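Local coordinates for protein acetyltransferase (Escherichia coli, PDB 7BYY) that acts as a bacterial toxin of the GNAT family that acetylates aminoacyl-tRNAs, probably using acetyl-CoA as the acetyl donor, at residues Lys136-Ile147 with Phe165-Ile174. The protein carries 1 engineered substitution. Sequence-based numbering, arbitrary orientation.
Sequences KGVYLDADPAAI and FGAVPMFLAI
Met-170 lies against Leu-140, Ala-142 and Ile-147, joining the antiparallel strands 137-142 and 168-173 to the start of helix 147-151. Its CB meets Leu-140 CD1 at 3.6 Å, and CG stays beside the same methyl. SD then reaches Ala-142 CB at 3.7 Å and Ile-147 CG2 at 4.0 Å. A bend at the last torsion (chi3 72°) turns CE toward Ile-147, whose side chain crosses that of Met-170 nearly at a right angle; CE ends 4.0 Å from Ile-147 O. Tyr-150 and Ala-151 of the same helix also touch the methionine. Ile-147 CD1 also packs on Val-168 CG2 at 3.6 Å, again with the side chains roughly perpendicular.

Tyr-139, Pro-169 and Phe-171 occupy the other face of the sheet. The tyrosine runs beside the proline, pointing the same way, with CE2 3.6 Å from Pro-169 CB. Phe-171 swings its ring toward Gly-137 through an extended first torsion (chi1 -176°), bringing CZ to 3.9 Å from Gly-137 CA.

Between these layers the main chains exchange paired hydrogen bonds at Val-138/Leu-172, Leu-140/Met-170 and Ala-142/Val-168, and Ile-174 N adds a seventh to Lys-136 O, 2.8 Å away. Beyond the strand, Asp-143 OD1 accepts from Ala-145 N through its anti lone pair, forming an Asx turn on the way into the helix. At the other end, Lys-136 NZ turns to the second subunit, hydrogen-bonding Asn-51 O and forming a salt bridge with Asp-53 there.

In the GNAT fold this pairing continues the central sheet past strand 94-105, which runs parallel to 137-142. Backbone polar groups thus fix the register, while Leu-140, Ala-142 and Met-170 join one face to helix 147-151 and Val-138 and Leu-172 join it to helix 114-132.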
ATOM      1  N   LYS A 136      -4.957  -2.862  -6.931  1.00 43.67           N
ATOM      2  CA  LYS A 136      -5.984  -3.116  -7.932  1.00 46.81           C
ATOM      3  C   LYS A 136      -6.990  -1.981  -8.054  1.00 50.19           C
ATOM      4  O   LYS A 136      -7.617  -1.839  -9.110  1.00 49.92           O
ATOM      5  CB  LYS A 136      -6.719  -4.421  -7.614  1.00 44.34           C
ATOM      6  CG  LYS A 136      -5.875  -5.663  -7.842  1.00 41.51           C
ATOM      7  CD  LYS A 136      -5.407  -5.738  -9.282  1.00 40.53           C
ATOM      8  CE  LYS A 136      -4.542  -6.959  -9.522  1.00 41.00           C
ATOM      9  NZ  LYS A 136      -4.352  -7.192 -10.979  1.00 45.49           N
ATOM     10  N   GLY A 137      -7.151  -1.171  -7.015  1.00 54.25           N
ATOM     11  CA  GLY A 137      -8.093  -0.070  -7.075  1.00 54.41           C
ATOM     12  C   GLY A 137      -8.293   0.539  -5.702  1.00 52.00           C
ATOM     13  O   GLY A 137      -7.429   0.437  -4.831  1.00 50.91           O
ATOM     14  N   VAL A 138      -9.450   1.172  -5.527  1.00 44.37           N
ATOM     15  CA  VAL A 138      -9.812   1.827  -4.278  1.00 40.09           C
ATOM     16  C   VAL A 138     -11.129   1.243  -3.784  1.00 39.84           C
ATOM     17  O   VAL A 138     -12.105   1.157  -4.541  1.00 37.51           O
ATOM     18  CB  VAL A 138      -9.917   3.354  -4.443  1.00 38.05           C
ATOM     19  CG1 VAL A 138     -10.523   3.982  -3.196  1.00 37.30           C
ATOM     20  CG2 VAL A 138      -8.549   3.949  -4.726  1.00 36.20           C
ATOM     21  N   TYR A 139     -11.149   0.842  -2.519  1.00 38.12           N
ATOM     22  CA  TYR A 139     -12.330   0.302  -1.867  1.00 35.90           C
ATOM     23  C   TYR A 139     -12.821   1.289  -0.816  1.00 35.70           C
ATOM     24  O   TYR A 139     -12.031   2.012  -0.203  1.00 32.88           O
ATOM     25  CB  TYR A 139     -12.017  -1.056  -1.227  1.00 32.73           C
ATOM     26  CG  TYR A 139     -13.121  -1.616  -0.359  1.00 34.99           C
ATOM     27  CD1 TYR A 139     -13.150  -1.367   1.010  1.00 35.63           C
ATOM     28  CD2 TYR A 139     -14.124  -2.405  -0.901  1.00 36.97           C
ATOM     29  CE1 TYR A 139     -14.151  -1.878   1.809  1.00 35.71           C
ATOM     30  CE2 TYR A 139     -15.130  -2.923  -0.107  1.00 40.49           C
ATOM     31  CZ  TYR A 139     -15.139  -2.656   1.247  1.00 39.08           C
ATOM     32  OH  TYR A 139     -16.137  -3.169   2.041  1.00 40.96           O
ATOM     33  N   LEU A 140     -14.136   1.326  -0.612  1.00 37.54           N
ATOM     34  CA  LEU A 140     -14.708   2.192   0.408  1.00 37.49           C
ATOM     35  C   LEU A 140     -16.046   1.626   0.860  1.00 38.87           C
ATOM     36  O   LEU A 140     -16.638   0.765   0.208  1.00 42.49           O
ATOM     37  CB  LEU A 140     -14.867   3.634  -0.094  1.00 37.73           C
ATOM     38  CG  LEU A 140     -15.689   3.933  -1.350  1.00 35.91           C
ATOM     39  CD1 LEU A 140     -17.170   4.065  -1.036  1.00 34.93           C
ATOM     40  CD2 LEU A 140     -15.176   5.212  -1.985  1.00 34.31           C
ATOM     41  N   ASP A 141     -16.514   2.137   1.993  1.00 39.10           N
ATOM     42  CA  ASP A 141     -17.807   1.775   2.569  1.00 44.65           C
ATOM     43  C   ASP A 141     -18.622   3.061   2.661  1.00 46.06           C
ATOM     44  O   ASP A 141     -18.444   3.854   3.592  1.00 44.40           O
ATOM     45  CB  ASP A 141     -17.626   1.106   3.929  1.00 49.00           C
ATOM     46  CG  ASP A 141     -17.366  -0.386   3.817  1.00 55.02           C
ATOM     47  OD1 ASP A 141     -18.265  -1.118   3.346  1.00 59.28           O
ATOM     48  OD2 ASP A 141     -16.262  -0.827   4.203  1.00 55.32           O
ATOM     49  N   ALA A 142     -19.516   3.270   1.698  1.00 50.89           N
ATOM     50  CA  ALA A 142     -20.164   4.561   1.507  1.00 56.68           C
ATOM     51  C   ALA A 142     -21.404   4.698   2.381  1.00 62.61           C
ATOM     52  O   ALA A 142     -22.277   3.825   2.377  1.00 62.99           O
ATOM     53  CB  ALA A 142     -20.544   4.756   0.038  1.00 58.29           C
ATOM     54  N   ASP A 143     -21.480   5.803   3.114  1.00 68.46           N
ATOM     55  CA  ASP A 143     -22.705   6.151   3.816  1.00 73.85           C
ATOM     56  C   ASP A 143     -23.820   6.391   2.800  1.00 74.63           C
ATOM     57  O   ASP A 143     -23.553   6.888   1.699  1.00 74.37           O
ATOM     58  CB  ASP A 143     -22.484   7.401   4.673  1.00 78.62           C
ATOM     59  CG  ASP A 143     -23.578   7.607   5.705  1.00 85.75           C
ATOM     60  OD1 ASP A 143     -24.653   8.133   5.340  1.00 88.89           O
ATOM     61  OD2 ASP A 143     -23.363   7.239   6.880  1.00 88.25           O
ATOM     62  N   PRO A 144     -25.071   6.036   3.122  1.00 73.51           N
ATOM     63  CA  PRO A 144     -26.169   6.265   2.166  1.00 70.64           C
ATOM     64  C   PRO A 144     -26.260   7.691   1.650  1.00 65.35           C
ATOM     65  O   PRO A 144     -26.660   7.898   0.498  1.00 63.88           O
ATOM     66  CB  PRO A 144     -27.414   5.880   2.975  1.00 72.99           C
ATOM     67  CG  PRO A 144     -26.923   4.858   3.926  1.00 75.47           C
ATOM     68  CD  PRO A 144     -25.520   5.266   4.296  1.00 74.38           C
ATOM     69  N   ALA A 145     -25.888   8.683   2.459  1.00 62.57           N
ATOM     70  CA  ALA A 145     -25.887  10.066   1.998  1.00 58.42           C
ATOM     71  C   ALA A 145     -24.752  10.367   1.026  1.00 56.36           C
ATOM     72  O   ALA A 145     -24.614  11.523   0.609  1.00 57.10           O
ATOM     73  CB  ALA A 145     -25.808  11.016   3.194  1.00 57.64           C
ATOM     74  N   ALA A 146     -23.942   9.371   0.655  1.00 49.66           N
ATOM     75  CA  ALA A 146     -22.819   9.613  -0.241  1.00 43.56           C
ATOM     76  C   ALA A 146     -22.657   8.534  -1.305  1.00 42.20           C
ATOM     77  O   ALA A 146     -21.664   8.565  -2.042  1.00 38.51           O
ATOM     78  CB  ALA A 146     -21.517   9.748   0.556  1.00 37.61           C
ATOM     79  N   ILE A 147     -23.594   7.587  -1.416  1.00 45.59           N
ATOM     80  CA  ILE A 147     -23.480   6.541  -2.432  1.00 49.77           C
ATOM     81  C   ILE A 147     -23.529   7.144  -3.828  1.00 54.29           C
ATOM     82  O   ILE A 147     -22.754   6.762  -4.713  1.00 52.18           O
ATOM     83  CB  ILE A 147     -24.581   5.483  -2.242  1.00 49.63           C
ATOM     84  CG1 ILE A 147     -24.560   4.928  -0.820  1.00 52.40           C
ATOM     85  CG2 ILE A 147     -24.418   4.358  -3.248  1.00 47.00           C
ATOM     86  CD1 ILE A 147     -25.672   3.940  -0.546  1.00 54.21           C
ATOM     87  N   PHE A 165     -22.782  -0.429   9.861  1.00107.04           N
ATOM     88  CA  PHE A 165     -23.408   0.896   9.612  1.00105.07           C
ATOM     89  C   PHE A 165     -24.046   0.877   8.215  1.00103.97           C
ATOM     90  O   PHE A 165     -23.781  -0.069   7.449  1.00105.54           O
ATOM     91  CB  PHE A 165     -22.379   2.021   9.753  1.00102.06           C
ATOM     92  CG  PHE A 165     -22.953   3.342  10.195  1.00103.64           C
ATOM     93  CD1 PHE A 165     -23.391   3.526  11.497  1.00106.09           C
ATOM     94  CD2 PHE A 165     -23.061   4.402   9.310  1.00103.13           C
ATOM     95  CE1 PHE A 165     -23.920   4.740  11.905  1.00106.46           C
ATOM     96  CE2 PHE A 165     -23.590   5.617   9.718  1.00103.74           C
ATOM     97  CZ  PHE A 165     -24.018   5.784  11.015  1.00105.61           C
ATOM     98  N   GLY A 166     -24.855   1.890   7.888  1.00102.80           N
ATOM     99  CA  GLY A 166     -25.517   1.952   6.574  1.00101.93           C
ATOM    100  C   GLY A 166     -24.523   1.758   5.442  1.00 97.98           C
ATOM    101  O   GLY A 166     -24.960   1.381   4.338  1.00 99.85           O
ATOM    102  N   ALA A 167     -23.237   2.013   5.703  1.00102.13           N
ATOM    103  CA  ALA A 167     -22.202   1.952   4.645  1.00105.59           C
ATOM    104  C   ALA A 167     -22.290   0.651   3.836  1.00 44.23           C
ATOM    105  O   ALA A 167     -22.487  -0.423   4.429  1.00 45.63           O
ATOM    106  CB  ALA A 167     -20.837   2.120   5.265  1.00106.60           C
ATOM    107  N   VAL A 168     -22.122   0.789   2.517  1.00 43.64           N
ATOM    108  CA  VAL A 168     -22.141  -0.275   1.514  1.00 44.53           C
ATOM    109  C   VAL A 168     -20.775  -0.342   0.840  1.00 42.57           C
ATOM    110  O   VAL A 168     -20.110   0.693   0.689  1.00 40.76           O
ATOM    111  CB  VAL A 168     -23.254  -0.054   0.477  1.00 46.02           C
ATOM    112  CG1 VAL A 168     -24.618  -0.374   1.077  1.00 48.50           C
ATOM    113  CG2 VAL A 168     -23.214   1.367  -0.059  1.00 44.74           C
ATOM    114  N   PRO A 169     -20.313  -1.518   0.422  1.00 42.99           N
ATOM    115  CA  PRO A 169     -19.007  -1.597  -0.240  1.00 41.26           C
ATOM    116  C   PRO A 169     -19.072  -1.086  -1.671  1.00 41.06           C
ATOM    117  O   PRO A 169     -20.002  -1.391  -2.421  1.00 42.78           O
ATOM    118  CB  PRO A 169     -18.680  -3.094  -0.198  1.00 42.24           C
ATOM    119  CG  PRO A 169     -20.011  -3.758  -0.180  1.00 44.83           C
ATOM    120  CD  PRO A 169     -20.923  -2.847   0.604  1.00 45.19           C
ATOM    121  N   MET A 170     -18.073  -0.288  -2.038  1.00 39.12           N
ATOM    122  CA  MET A 170     -17.944   0.234  -3.391  1.00 42.55           C
ATOM    123  C   MET A 170     -16.490   0.110  -3.830  1.00 41.22           C
ATOM    124  O   MET A 170     -15.572   0.145  -3.005  1.00 37.76           O
ATOM    125  CB  MET A 170     -18.413   1.697  -3.490  1.00 41.89           C
ATOM    126  CG  MET A 170     -19.814   1.945  -2.936  1.00 39.94           C
ATOM    127  SD  MET A 170     -20.502   3.541  -3.427  1.00 39.88           S
ATOM    128  CE  MET A 170     -20.850   3.250  -5.160  1.00 41.20           C
ATOM    129  N   PHE A 171     -16.287  -0.038  -5.139  1.00 43.54           N
ATOM    130  CA  PHE A 171     -14.967  -0.316  -5.685  1.00 42.60           C
ATOM    131  C   PHE A 171     -14.761   0.464  -6.974  1.00 42.63           C
ATOM    132  O   PHE A 171     -15.697   0.677  -7.749  1.00 42.78           O
ATOM    133  CB  PHE A 171     -14.777  -1.818  -5.945  1.00 42.46           C
ATOM    134  CG  PHE A 171     -13.400  -2.185  -6.430  1.00 42.13           C
ATOM    135  CD1 PHE A 171     -12.349  -2.323  -5.536  1.00 41.09           C
ATOM    136  CD2 PHE A 171     -13.159  -2.401  -7.778  1.00 40.83           C
ATOM    137  CE1 PHE A 171     -11.084  -2.665  -5.977  1.00 39.38           C
ATOM    138  CE2 PHE A 171     -11.895  -2.743  -8.226  1.00 39.64           C
ATOM    139  CZ  PHE A 171     -10.857  -2.875  -7.325  1.00 38.34           C
ATOM    140  N   LEU A 172     -13.517   0.887  -7.195  1.00 40.83           N
ATOM    141  CA  LEU A 172     -13.123   1.577  -8.423  1.00 40.39           C
ATOM    142  C   LEU A 172     -11.748   1.065  -8.827  1.00 37.46           C
ATOM    143  O   LEU A 172     -10.768   1.294  -8.113  1.00 32.52           O
ATOM    144  CB  LEU A 172     -13.108   3.093  -8.228  1.00 39.23           C
ATOM    145  CG  LEU A 172     -12.730   3.931  -9.449  1.00 38.54           C
ATOM    146  CD1 LEU A 172     -13.685   3.660 -10.605  1.00 38.22           C
ATOM    147  CD2 LEU A 172     -12.718   5.408  -9.092  1.00 38.07           C
ATOM    148  N   ALA A 173     -11.674   0.382  -9.967  1.00 39.71           N
ATOM    149  CA  ALA A 173     -10.426  -0.223 -10.406  1.00 38.69           C
ATOM    150  C   ALA A 173      -9.382   0.849 -10.717  1.00 41.78           C
ATOM    151  O   ALA A 173      -9.703   2.003 -11.017  1.00 44.56           O
ATOM    152  CB  ALA A 173     -10.661  -1.105 -11.631  1.00 37.24           C
ATOM    153  N   ILE A 174      -8.111   0.445 -10.647  1.00 40.17           N
ATOM    154  CA  ILE A 174      -7.019   1.397 -10.835  1.00 36.13           C
ATOM    155  C   ILE A 174      -6.950   1.876 -12.280  1.00 35.25           C
ATOM    156  O   ILE A 174      -6.526   3.008 -12.545  1.00 32.16           O
ATOM    157  CB  ILE A 174      -5.684   0.776 -10.378  1.00 32.93           C
ATOM    158  CG1 ILE A 174      -4.546   1.793 -10.496  1.00 29.49           C
ATOM    159  CG2 ILE A 174      -5.367  -0.485 -11.176  1.00 31.91           C
ATOM    160  CD1 ILE A 174      -4.811   3.093  -9.769  1.00 28.67           C
TER